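Local coordinates for protein type II restriction enzyme MspI (Moraxella sp., PDB 1SA3) that recognises the double-stranded DNA sequence 5'-CCGG-3' and cuts it after the first C, leaving fragments with terminal 5'-phosphates, at residues 85-90 with 94-99; 117-122 with 126-131; 140-145 with 149-154. All coordinates share one frame; numbering follows the deposited sequence.

Contact 1: residues 85-90 with 94-99; sequences TDLGRT and GSPKTD. With NA (sodium ion), chain G.
T85 and D99 close the base of the loop that joins antiparallel strands 77-84 and 100-106, at the sodium site of a PDDEXK-type nuclease fold. T85 N gives a hydrogen bond to D99 O (3.1 Å, N-H...O 160°), arriving from above the carbonyl plane. The sodium ion is coordinated by D99 O as well, at 2.7 Å. The T85 side chain points across the loop. Its CB lies 3.6 Å from T98 O. From there the two branches part: CG2, anti to the backbone N (chi1 -62°, measured to OG1), rests beside T98 O and T98 CG2, while OG1 packs against the methyl CG2 of T98 at 3.6 Å. The two threonines thus meet at an oblique angle through their branches, and T98 OG1 is turned to a hydrogen bond with I198 O. Farther out the pairing gives way to packing: P96 sets its CD against R89 O at 3.3 Å and its CG near L87 CD1, with L199 touching both L87 and P96. D84 and E35 also bind the sodium. Two waters on the ion tie it back to the loop. One donates to T85 O, and the other, 2.4 Å from the sodium, donates to D99 OD1 at 2.8 Å.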
loop_
_atom_site.group_PDB
_atom_site.type_symbol
_atom_site.label_atom_id
_atom_site.label_comp_id
_atom_site.label_asym_id
_atom_site.label_seq_id
_atom_site.Cartn_x
_atom_site.Cartn_y
_atom_site.Cartn_z
ATOM N N THR E 85 2.260 14.030 1.114
ATOM C CA THR E 85 2.484 13.997 2.552
ATOM C C THR E 85 3.966 13.901 2.845
ATOM O O THR E 85 4.644 12.976 2.400
ATOM C CB THR E 85 1.771 12.795 3.206
ATOM O OG1 THR E 85 0.361 12.921 3.001
ATOM C CG2 THR E 85 2.055 12.744 4.710
ATOM N N ASP E 86 4.477 14.865 3.594
ATOM C CA ASP E 86 5.882 14.864 3.954
ATOM C C ASP E 86 5.959 15.466 5.345
ATOM O O ASP E 86 6.076 16.677 5.503
ATOM C CB ASP E 86 6.677 15.688 2.943
ATOM C CG ASP E 86 8.134 15.815 3.314
ATOM O OD1 ASP E 86 8.718 14.827 3.810
ATOM O OD2 ASP E 86 8.698 16.906 3.096
ATOM N N LEU E 87 5.874 14.601 6.345
ATOM C CA LEU E 87 5.884 15.031 7.739
ATOM C C LEU E 87 7.278 15.249 8.305
ATOM O O LEU E 87 7.454 15.968 9.297
ATOM C CB LEU E 87 5.129 14.005 8.583
ATOM C CG LEU E 87 3.764 13.635 7.999
ATOM C CD1 LEU E 87 3.093 12.595 8.887
ATOM C CD2 LEU E 87 2.900 14.883 7.868
ATOM N N GLY E 88 8.268 14.620 7.680
ATOM C CA GLY E 88 9.637 14.773 8.139
ATOM C C GLY E 88 9.877 14.225 9.529
ATOM O O GLY E 88 10.716 14.733 10.272
ATOM N N ARG E 89 9.140 13.182 9.892
ATOM C CA ARG E 89 9.298 12.577 11.205
ATOM C C ARG E 89 9.134 11.068 11.138
ATOM O O ARG E 89 8.678 10.523 10.131
ATOM C CB ARG E 89 8.288 13.172 12.192
ATOM C CG ARG E 89 6.862 13.239 11.678
ATOM C CD ARG E 89 5.902 13.750 12.751
ATOM N NE ARG E 89 5.929 12.902 13.942
ATOM C CZ ARG E 89 4.897 12.726 14.761
ATOM N NH1 ARG E 89 3.752 13.340 14.521
ATOM N NH2 ARG E 89 5.010 11.927 15.815
ATOM N N THR E 90 9.525 10.393 12.210
ATOM C CA THR E 90 9.411 8.949 12.262
ATOM C C THR E 90 8.626 8.574 13.499
ATOM O O THR E 90 8.533 9.350 14.448
ATOM C CB THR E 90 10.792 8.270 12.329
ATOM O OG1 THR E 90 11.374 8.484 13.620
ATOM C CG2 THR E 90 11.707 8.840 11.266
ATOM N N GLY E 94 9.307 3.369 12.125
ATOM C CA GLY E 94 9.902 4.149 11.052
ATOM C C GLY E 94 9.023 5.254 10.497
ATOM O O GLY E 94 8.070 5.697 11.137
ATOM N N SER E 95 9.353 5.708 9.296
ATOM C CA SER E 95 8.593 6.768 8.646
ATOM C C SER E 95 7.174 6.309 8.333
ATOM O O SER E 95 6.958 5.182 7.895
ATOM C CB SER E 95 9.283 7.193 7.350
ATOM O OG SER E 95 10.592 7.663 7.608
ATOM N N PRO E 96 6.183 7.182 8.570
ATOM C CA PRO E 96 4.787 6.837 8.295
ATOM C C PRO E 96 4.641 6.346 6.858
ATOM O O PRO E 96 5.363 6.800 5.960
ATOM C CB PRO E 96 4.059 8.159 8.526
ATOM C CG PRO E 96 4.854 8.772 9.631
ATOM C CD PRO E 96 6.278 8.525 9.171
ATOM N N LYS E 97 3.702 5.428 6.658
ATOM C CA LYS E 97 3.428 4.851 5.343
ATOM C C LYS E 97 2.504 5.716 4.472
ATOM O O LYS E 97 2.057 5.289 3.403
ATOM C CB LYS E 97 2.797 3.465 5.487
ATOM C CG LYS E 97 3.664 2.461 6.228
ATOM C CD LYS E 97 4.875 2.062 5.401
ATOM C CE LYS E 97 5.743 1.057 6.142
ATOM N NZ LYS E 97 7.192 1.265 5.866
ATOM N N THR E 98 2.226 6.935 4.919
ATOM C CA THR E 98 1.334 7.816 4.176
ATOM C C THR E 98 2.049 8.605 3.087
ATOM O O THR E 98 2.934 9.417 3.374
ATOM C CB THR E 98 0.620 8.784 5.141
ATOM O OG1 THR E 98 -0.083 8.020 6.131
ATOM C CG2 THR E 98 -0.370 9.655 4.390
ATOM N N ASP E 99 1.661 8.367 1.836
ATOM C CA ASP E 99 2.274 9.049 0.700
ATOM C C ASP E 99 1.591 10.356 0.349
ATOM O O ASP E 99 2.223 11.263 -0.194
ATOM C CB ASP E 99 2.242 8.157 -0.552
ATOM C CG ASP E 99 3.150 6.956 -0.437
ATOM O OD1 ASP E 99 4.285 7.125 0.045
ATOM O OD2 ASP E 99 2.741 5.846 -0.841
HETATM NA NA NA G . 4.478 11.238 -1.622
HETATM O O HOH W 1 5.436 11.362 0.452
HETATM O O HOH W 2 5.470 9.050 -1.624
#

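Contact 2: residues 117-122 with 126-131; sequences NIKHSS and VSIAEY. With nucleotides of chain A.
K119 and V126 meet in a buried, side-chain contact between the end of strand 111-121, the middle strand of the five-stranded mixed sheet, and the start of strand 127-131, at the edge of the small antiparallel sheet. No direct hydrogen bond crosses it; apolar atoms, a water and the bound DNA join the two sides. The lysine runs extended from CB to CE, with its CD 3.9 Å from V126 CG1 and its CE 3.5 Å from S127 O, and CE also approaches I128 CA. The bend at the last torsion (chi4 -54°) then carries NZ to a water, 2.9 Å away, which donates in turn to I128 O. Nearby, S121 OG lies 3.8 Å from V126 CB, while V126 CG2 packs on the sugar C5' of DG6 and the phosphate of DG7 of chain A. Residues 120-122, at and just beyond the end of the strand, hold two successive phosphates. On DG6 of chain A, OP1 is held twice by H120, by its backbone N and by ND1 at 2.7 Å, the phosphate oxygen lying at the edge of the imidazole near its plane. On DG7 of chain A, S121 OG donates to OP2, and both S122 N and S122 OG donate to OP1. From segment 126-131, S127 OG donates to N7 of DG6 of chain A at 2.8 Å, a major-groove base contact, and K261 NZ also bonds this hydroxyl. I128 and A129 share the single partner F260 of the next strand, which makes a classic beta bulge. N117, I118 and K119 probably fill the (D/E)-X-K place, with asparagine in the acidic position, consistent with a PD-(D/E)XK site beside a phosphate.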
loop_
_atom_site.group_PDB
_atom_site.type_symbol
_atom_site.label_atom_id
_atom_site.label_comp_id
_atom_site.label_asym_id
_atom_site.label_seq_id
_atom_site.Cartn_x
_atom_site.Cartn_y
_atom_site.Cartn_z
ATOM N N ASN E 117 -1.617 5.412 0.627
ATOM C CA ASN E 117 -0.328 4.813 0.314
ATOM C C ASN E 117 -0.502 4.486 -1.174
ATOM O O ASN E 117 -1.470 3.834 -1.558
ATOM C CB ASN E 117 -0.066 3.541 1.109
ATOM C CG ASN E 117 1.271 2.905 0.748
ATOM O OD1 ASN E 117 1.350 2.084 -0.160
ATOM N ND2 ASN E 117 2.330 3.306 1.445
ATOM N N ILE E 118 0.425 4.945 -2.004
ATOM C CA ILE E 118 0.311 4.737 -3.448
ATOM C C ILE E 118 1.549 4.101 -4.045
ATOM O O ILE E 118 2.661 4.548 -3.782
ATOM C CB ILE E 118 0.066 6.083 -4.166
ATOM C CG1 ILE E 118 -1.078 6.827 -3.473
ATOM C CG2 ILE E 118 -0.263 5.845 -5.653
ATOM C CD1 ILE E 118 -1.331 8.239 -4.003
ATOM N N LYS E 119 1.349 3.064 -4.858
ATOM C CA LYS E 119 2.456 2.370 -5.503
ATOM C C LYS E 119 2.116 2.004 -6.939
ATOM O O LYS E 119 0.956 2.066 -7.356
ATOM C CB LYS E 119 2.791 1.067 -4.777
ATOM C CG LYS E 119 3.272 1.204 -3.354
ATOM C CD LYS E 119 3.570 -0.187 -2.765
ATOM C CE LYS E 119 3.804 -0.106 -1.269
ATOM N NZ LYS E 119 4.868 0.889 -0.921
ATOM N N HIS E 120 3.150 1.639 -7.693
ATOM C CA HIS E 120 2.976 1.190 -9.074
ATOM C C HIS E 120 3.794 -0.090 -9.173
ATOM O O HIS E 120 4.825 -0.233 -8.517
ATOM C CB HIS E 120 3.507 2.214 -10.083
ATOM C CG HIS E 120 4.970 2.079 -10.377
ATOM N ND1 HIS E 120 5.950 2.399 -9.462
ATOM C CD2 HIS E 120 5.618 1.656 -11.489
ATOM C CE1 HIS E 120 7.137 2.175 -9.995
ATOM N NE2 HIS E 120 6.965 1.725 -11.227
ATOM N N SER E 121 3.331 -1.020 -9.992
ATOM C CA SER E 121 4.019 -2.290 -10.167
ATOM C C SER E 121 3.495 -2.974 -11.411
ATOM O O SER E 121 2.382 -2.699 -11.859
ATOM C CB SER E 121 3.774 -3.208 -8.965
ATOM O OG SER E 121 4.403 -4.469 -9.152
ATOM N N SER E 122 4.303 -3.877 -11.955
ATOM C CA SER E 122 3.912 -4.634 -13.133
ATOM C C SER E 122 3.332 -5.955 -12.655
ATOM O O SER E 122 2.805 -6.722 -13.448
ATOM C CB SER E 122 5.128 -4.895 -14.019
ATOM O OG SER E 122 6.120 -5.590 -13.289
ATOM N N VAL E 126 3.889 -6.543 -4.588
ATOM C CA VAL E 126 5.082 -5.721 -4.619
ATOM C C VAL E 126 5.478 -5.406 -3.179
ATOM O O VAL E 126 4.656 -5.479 -2.265
ATOM C CB VAL E 126 4.819 -4.415 -5.377
ATOM C CG1 VAL E 126 3.763 -3.604 -4.638
ATOM C CG2 VAL E 126 6.110 -3.639 -5.553
ATOM N N SER E 127 6.746 -5.072 -2.991
ATOM C CA SER E 127 7.267 -4.752 -1.670
ATOM C C SER E 127 6.417 -3.710 -0.956
ATOM O O SER E 127 6.120 -2.654 -1.516
ATOM C CB SER E 127 8.703 -4.243 -1.796
ATOM O OG SER E 127 9.520 -5.204 -2.449
ATOM N N ILE E 128 6.013 -4.015 0.275
ATOM C CA ILE E 128 5.233 -3.072 1.066
ATOM C C ILE E 128 6.062 -2.482 2.195
ATOM O O ILE E 128 5.761 -1.394 2.685
ATOM C CB ILE E 128 3.976 -3.719 1.678
ATOM C CG1 ILE E 128 4.336 -5.056 2.314
ATOM C CG2 ILE E 128 2.895 -3.851 0.609
ATOM C CD1 ILE E 128 3.146 -5.759 2.971
ATOM N N ALA E 129 7.098 -3.198 2.621
ATOM C CA ALA E 129 7.956 -2.686 3.689
ATOM C C ALA E 129 9.022 -3.678 4.107
ATOM O O ALA E 129 8.977 -4.857 3.747
ATOM C CB ALA E 129 7.107 -2.309 4.902
ATOM N N GLU E 130 9.992 -3.181 4.865
ATOM C CA GLU E 130 11.064 -4.014 5.385
ATOM C C GLU E 130 11.223 -3.662 6.863
ATOM O O GLU E 130 11.124 -2.491 7.248
ATOM C CB GLU E 130 12.369 -3.777 4.616
ATOM C CG GLU E 130 12.885 -2.349 4.621
ATOM C CD GLU E 130 14.232 -2.241 3.931
ATOM O OE1 GLU E 130 14.322 -2.559 2.723
ATOM O OE2 GLU E 130 15.205 -1.847 4.602
ATOM N N TYR E 131 11.441 -4.678 7.694
ATOM C CA TYR E 131 11.577 -4.439 9.126
ATOM C C TYR E 131 12.470 -5.463 9.796
ATOM O O TYR E 131 12.674 -6.557 9.279
ATOM C CB TYR E 131 10.221 -4.543 9.839
ATOM C CG TYR E 131 9.064 -3.741 9.283
ATOM C CD1 TYR E 131 8.051 -4.370 8.564
ATOM C CD2 TYR E 131 8.938 -2.379 9.549
ATOM C CE1 TYR E 131 6.936 -3.674 8.131
ATOM C CE2 TYR E 131 7.814 -1.666 9.113
ATOM C CZ TYR E 131 6.823 -2.324 8.408
ATOM O OH TYR E 131 5.712 -1.647 7.975
ATOM P P DG A 6 6.851 1.576 -6.039
ATOM O OP1 DG A 6 5.755 2.310 -6.728
ATOM O OP2 DG A 6 6.512 0.582 -4.981
ATOM O "O5'" DG A 6 7.776 0.844 -7.102
ATOM C "C5'" DG A 6 7.886 -0.574 -7.132
ATOM C "C4'" DG A 6 9.010 -0.974 -8.055
ATOM O "O4'" DG A 6 10.223 -0.912 -7.261
ATOM C "C3'" DG A 6 8.902 -2.422 -8.522
ATOM O "O3'" DG A 6 8.474 -2.569 -9.863
ATOM C "C2'" DG A 6 10.302 -2.989 -8.391
ATOM C "C1'" DG A 6 11.074 -2.021 -7.513
ATOM N N9 DG A 6 11.292 -2.733 -6.255
ATOM C C8 DG A 6 10.574 -2.618 -5.084
ATOM N N7 DG A 6 10.910 -3.514 -4.186
ATOM C C5 DG A 6 11.935 -4.236 -4.787
ATOM C C6 DG A 6 12.693 -5.346 -4.301
ATOM O O6 DG A 6 12.593 -5.934 -3.214
ATOM N N1 DG A 6 13.638 -5.770 -5.236
ATOM C C2 DG A 6 13.825 -5.207 -6.484
ATOM N N2 DG A 6 14.784 -5.762 -7.258
ATOM N N3 DG A 6 13.123 -4.179 -6.945
ATOM C C4 DG A 6 12.203 -3.748 -6.052
ATOM P P DG A 7 7.820 -3.965 -10.309
ATOM O OP1 DG A 7 7.088 -3.706 -11.569
ATOM O OP2 DG A 7 7.112 -4.591 -9.165
ATOM O "O5'" DG A 7 9.090 -4.862 -10.622
ATOM C "C5'" DG A 7 10.141 -4.345 -11.427
ATOM C "C4'" DG A 7 11.161 -5.422 -11.702
ATOM O "O4'" DG A 7 11.855 -5.746 -10.471
ATOM C "C3'" DG A 7 10.552 -6.726 -12.216
ATOM O "O3'" DG A 7 11.361 -7.269 -13.255
ATOM C "C2'" DG A 7 10.586 -7.637 -11.005
ATOM C "C1'" DG A 7 11.819 -7.147 -10.263
ATOM N N9 DG A 7 11.748 -7.395 -8.827
ATOM C C8 DG A 7 10.899 -6.805 -7.921
ATOM N N7 DG A 7 11.020 -7.291 -6.716
ATOM C C5 DG A 7 12.020 -8.248 -6.826
ATOM C C6 DG A 7 12.584 -9.120 -5.847
ATOM O O6 DG A 7 12.299 -9.224 -4.642
ATOM N N1 DG A 7 13.574 -9.933 -6.398
ATOM C C2 DG A 7 13.973 -9.913 -7.718
ATOM N N2 DG A 7 14.945 -10.770 -8.059
ATOM N N3 DG A 7 13.457 -9.111 -8.633
ATOM C C4 DG A 7 12.492 -8.313 -8.123
ATOM P P DC A 4 11.914 2.686 5.154
ATOM O OP1 DC A 4 10.973 3.568 5.872
ATOM O OP2 DC A 4 11.868 1.219 5.385
ATOM O "O5'" DC A 4 11.702 2.953 3.607
ATOM C "C5'" DC A 4 11.728 4.280 3.117
ATOM C "C4'" DC A 4 11.464 4.282 1.633
ATOM O "O4'" DC A 4 12.642 3.781 0.954
ATOM C "C3'" DC A 4 10.291 3.390 1.211
ATOM O "O3'" DC A 4 9.415 4.130 0.355
ATOM C "C2'" DC A 4 10.964 2.215 0.514
ATOM C "C1'" DC A 4 12.273 2.809 -0.001
ATOM N N1 DC A 4 13.381 1.841 -0.109
ATOM C C2 DC A 4 14.215 1.872 -1.243
ATOM O O2 DC A 4 14.022 2.734 -2.116
ATOM N N3 DC A 4 15.207 0.961 -1.358
ATOM C C4 DC A 4 15.387 0.043 -0.403
ATOM N N4 DC A 4 16.363 -0.853 -0.573
ATOM C C5 DC A 4 14.568 -0.000 0.768
ATOM C C6 DC A 4 13.590 0.909 0.873
HETATM O O HOH W 3 4.051 0.454 1.810
#

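Contact 3: residues 140-145 with 149-154; sequences VGISDG and ELIRKH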
loop_
_atom_site.group_PDB
_atom_site.type_symbol
_atom_site.label_atom_id
_atom_site.label_comp_id
_atom_site.label_asym_id
_atom_site.label_seq_id
_atom_site.Cartn_x
_atom_site.Cartn_y
_atom_site.Cartn_z
ATOM N N VAL E 140 3.293 -5.737 16.570
ATOM C CA VAL E 140 2.212 -6.722 16.543
ATOM C C VAL E 140 1.798 -7.258 17.923
ATOM O O VAL E 140 0.669 -7.721 18.103
ATOM C CB VAL E 140 2.591 -7.910 15.618
ATOM C CG1 VAL E 140 1.442 -8.914 15.525
ATOM C CG2 VAL E 140 2.934 -7.385 14.213
ATOM N N GLY E 141 2.706 -7.188 18.891
ATOM C CA GLY E 141 2.397 -7.665 20.229
ATOM C C GLY E 141 2.946 -9.050 20.534
ATOM O O GLY E 141 2.402 -9.768 21.376
ATOM N N ILE E 142 4.027 -9.425 19.853
ATOM C CA ILE E 142 4.655 -10.731 20.046
ATOM C C ILE E 142 5.847 -10.591 20.998
ATOM O O ILE E 142 6.744 -9.781 20.770
ATOM C CB ILE E 142 5.134 -11.309 18.692
ATOM C CG1 ILE E 142 3.944 -11.418 17.736
ATOM C CG2 ILE E 142 5.772 -12.677 18.894
ATOM C CD1 ILE E 142 4.323 -11.640 16.275
ATOM N N SER E 143 5.850 -11.376 22.071
ATOM C CA SER E 143 6.937 -11.309 23.042
ATOM C C SER E 143 7.982 -12.387 22.765
ATOM O O SER E 143 7.850 -13.166 21.817
ATOM C CB SER E 143 6.383 -11.482 24.462
ATOM O OG SER E 143 5.678 -12.701 24.565
ATOM N N ASP E 144 9.025 -12.428 23.587
ATOM C CA ASP E 144 10.067 -13.432 23.415
ATOM C C ASP E 144 9.435 -14.820 23.425
ATOM O O ASP E 144 8.420 -15.049 24.081
ATOM C CB ASP E 144 11.117 -13.323 24.531
ATOM C CG ASP E 144 11.960 -12.058 24.425
ATOM O OD1 ASP E 144 11.976 -11.435 23.338
ATOM O OD2 ASP E 144 12.621 -11.689 25.420
ATOM N N GLY E 145 10.027 -15.748 22.683
ATOM C CA GLY E 145 9.476 -17.088 22.646
ATOM C C GLY E 145 9.714 -17.797 21.332
ATOM O O GLY E 145 10.480 -17.332 20.487
ATOM N N GLU E 149 11.387 -16.392 17.748
ATOM C CA GLU E 149 12.573 -17.054 17.215
ATOM C C GLU E 149 12.397 -17.659 15.825
ATOM O O GLU E 149 13.343 -17.666 15.041
ATOM C CB GLU E 149 13.075 -18.124 18.188
ATOM C CG GLU E 149 13.611 -17.549 19.487
ATOM C CD GLU E 149 14.610 -16.422 19.271
ATOM O OE1 GLU E 149 15.522 -16.582 18.434
ATOM O OE2 GLU E 149 14.497 -15.377 19.947
ATOM N N LEU E 150 11.207 -18.162 15.507
ATOM C CA LEU E 150 10.984 -18.735 14.183
ATOM C C LEU E 150 10.993 -17.584 13.175
ATOM O O LEU E 150 11.530 -17.707 12.067
ATOM C CB LEU E 150 9.652 -19.497 14.139
ATOM C CG LEU E 150 9.652 -20.841 14.890
ATOM C CD1 LEU E 150 8.229 -21.372 15.033
ATOM C CD2 LEU E 150 10.521 -21.844 14.144
ATOM N N ILE E 151 10.409 -16.456 13.568
ATOM C CA ILE E 151 10.415 -15.297 12.689
ATOM C C ILE E 151 11.868 -14.845 12.521
ATOM O O ILE E 151 12.305 -14.536 11.410
ATOM C CB ILE E 151 9.573 -14.135 13.259
ATOM C CG1 ILE E 151 8.103 -14.559 13.336
ATOM C CG2 ILE E 151 9.732 -12.892 12.366
ATOM C CD1 ILE E 151 7.191 -13.557 14.047
ATOM N N ARG E 152 12.619 -14.815 13.621
ATOM C CA ARG E 152 14.017 -14.399 13.564
ATOM C C ARG E 152 14.830 -15.344 12.685
ATOM O O ARG E 152 15.755 -14.913 12.003
ATOM C CB ARG E 152 14.644 -14.358 14.965
ATOM C CG ARG E 152 15.990 -13.632 15.017
ATOM C CD ARG E 152 16.814 -13.999 16.251
ATOM N NE ARG E 152 16.097 -13.791 17.505
ATOM C CZ ARG E 152 15.734 -12.606 17.992
ATOM N NH1 ARG E 152 16.013 -11.490 17.338
ATOM N NH2 ARG E 152 15.092 -12.540 19.151
ATOM N N LYS E 153 14.499 -16.634 12.717
ATOM C CA LYS E 153 15.211 -17.612 11.905
ATOM C C LYS E 153 15.015 -17.265 10.436
ATOM O O LYS E 153 15.950 -17.346 9.640
ATOM C CB LYS E 153 14.689 -19.028 12.155
ATOM C CG LYS E 153 15.360 -20.079 11.271
ATOM C CD LYS E 153 14.845 -21.487 11.553
ATOM C CE LYS E 153 15.499 -22.520 10.637
ATOM N NZ LYS E 153 16.995 -22.491 10.725
ATOM N N HIS E 154 13.789 -16.886 10.088
ATOM C CA HIS E 154 13.462 -16.516 8.715
ATOM C C HIS E 154 14.295 -15.292 8.333
ATOM O O HIS E 154 14.860 -15.225 7.239
ATOM C CB HIS E 154 11.974 -16.190 8.603
ATOM C CG HIS E 154 11.444 -16.257 7.203
ATOM N ND1 HIS E 154 11.872 -15.411 6.204
ATOM C CD2 HIS E 154 10.536 -17.085 6.634
ATOM C CE1 HIS E 154 11.251 -15.715 5.079
ATOM N NE2 HIS E 154 10.434 -16.727 5.313
HETATM O O HOH W 4 12.654 -14.969 21.881
#
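I142 and I151 reach toward each other tip to tip, CD1 to CD1 at 4.1 Å, across the connection between helix 133-140 and helix 146-157, where G145 is the N-cap of the second helix. Each isoleucine holds CG1 anti to its carbonyl carbon (chi1 -58° and -64°), and a nearly trans chi2 in both carries CD1 out toward the other segment; C137 lies against I142, and V133 and L171 against I151. Beside this apolar touch, a bond from E149 N to G145 O (3.0 Å) opens the helix. A chi1 of -67° lays E149 CG 3.3 Å from G145 O, and the bend at chi2 turns the carboxylate toward R152, one turn on. R152 answers side-on: NE reaches OE1 and NH2 reaches OE2 of E149, each at 3.0 Å, with both oxygens close to the guanidinium plane but met on their syn sides some way out of the carboxylate plane. E134 is a second partner for NH2, which ties the pair back to helix 133-140. A water links the carboxylate to the loop, donating to E149 OE2 at 2.7 Å and accepting from G145 N at 2.9 Å.

How the contacts relate
The three contacts follow one another along the chain, at growing distance from the sodium ion. Contacts 1 and 2 are joined directly, their centres 15 Å apart: D99 OD2 lies 2.7 Å from I118 N and K97 O 2.8 Å from N117 ND2, probable hydrogen bonds, and K97 packs on Y131. The sodium-binding loop is thereby pinned to the strand that leads into the phosphate-gripping residues; the K119 side chain is about 10 Å from the ion. Contact 3 stands apart, with its centre 23 Å from that of contact 2 and 26 Å from that of contact 1, and touches neither. It still borders the DNA, for H154 packs on a phosphate.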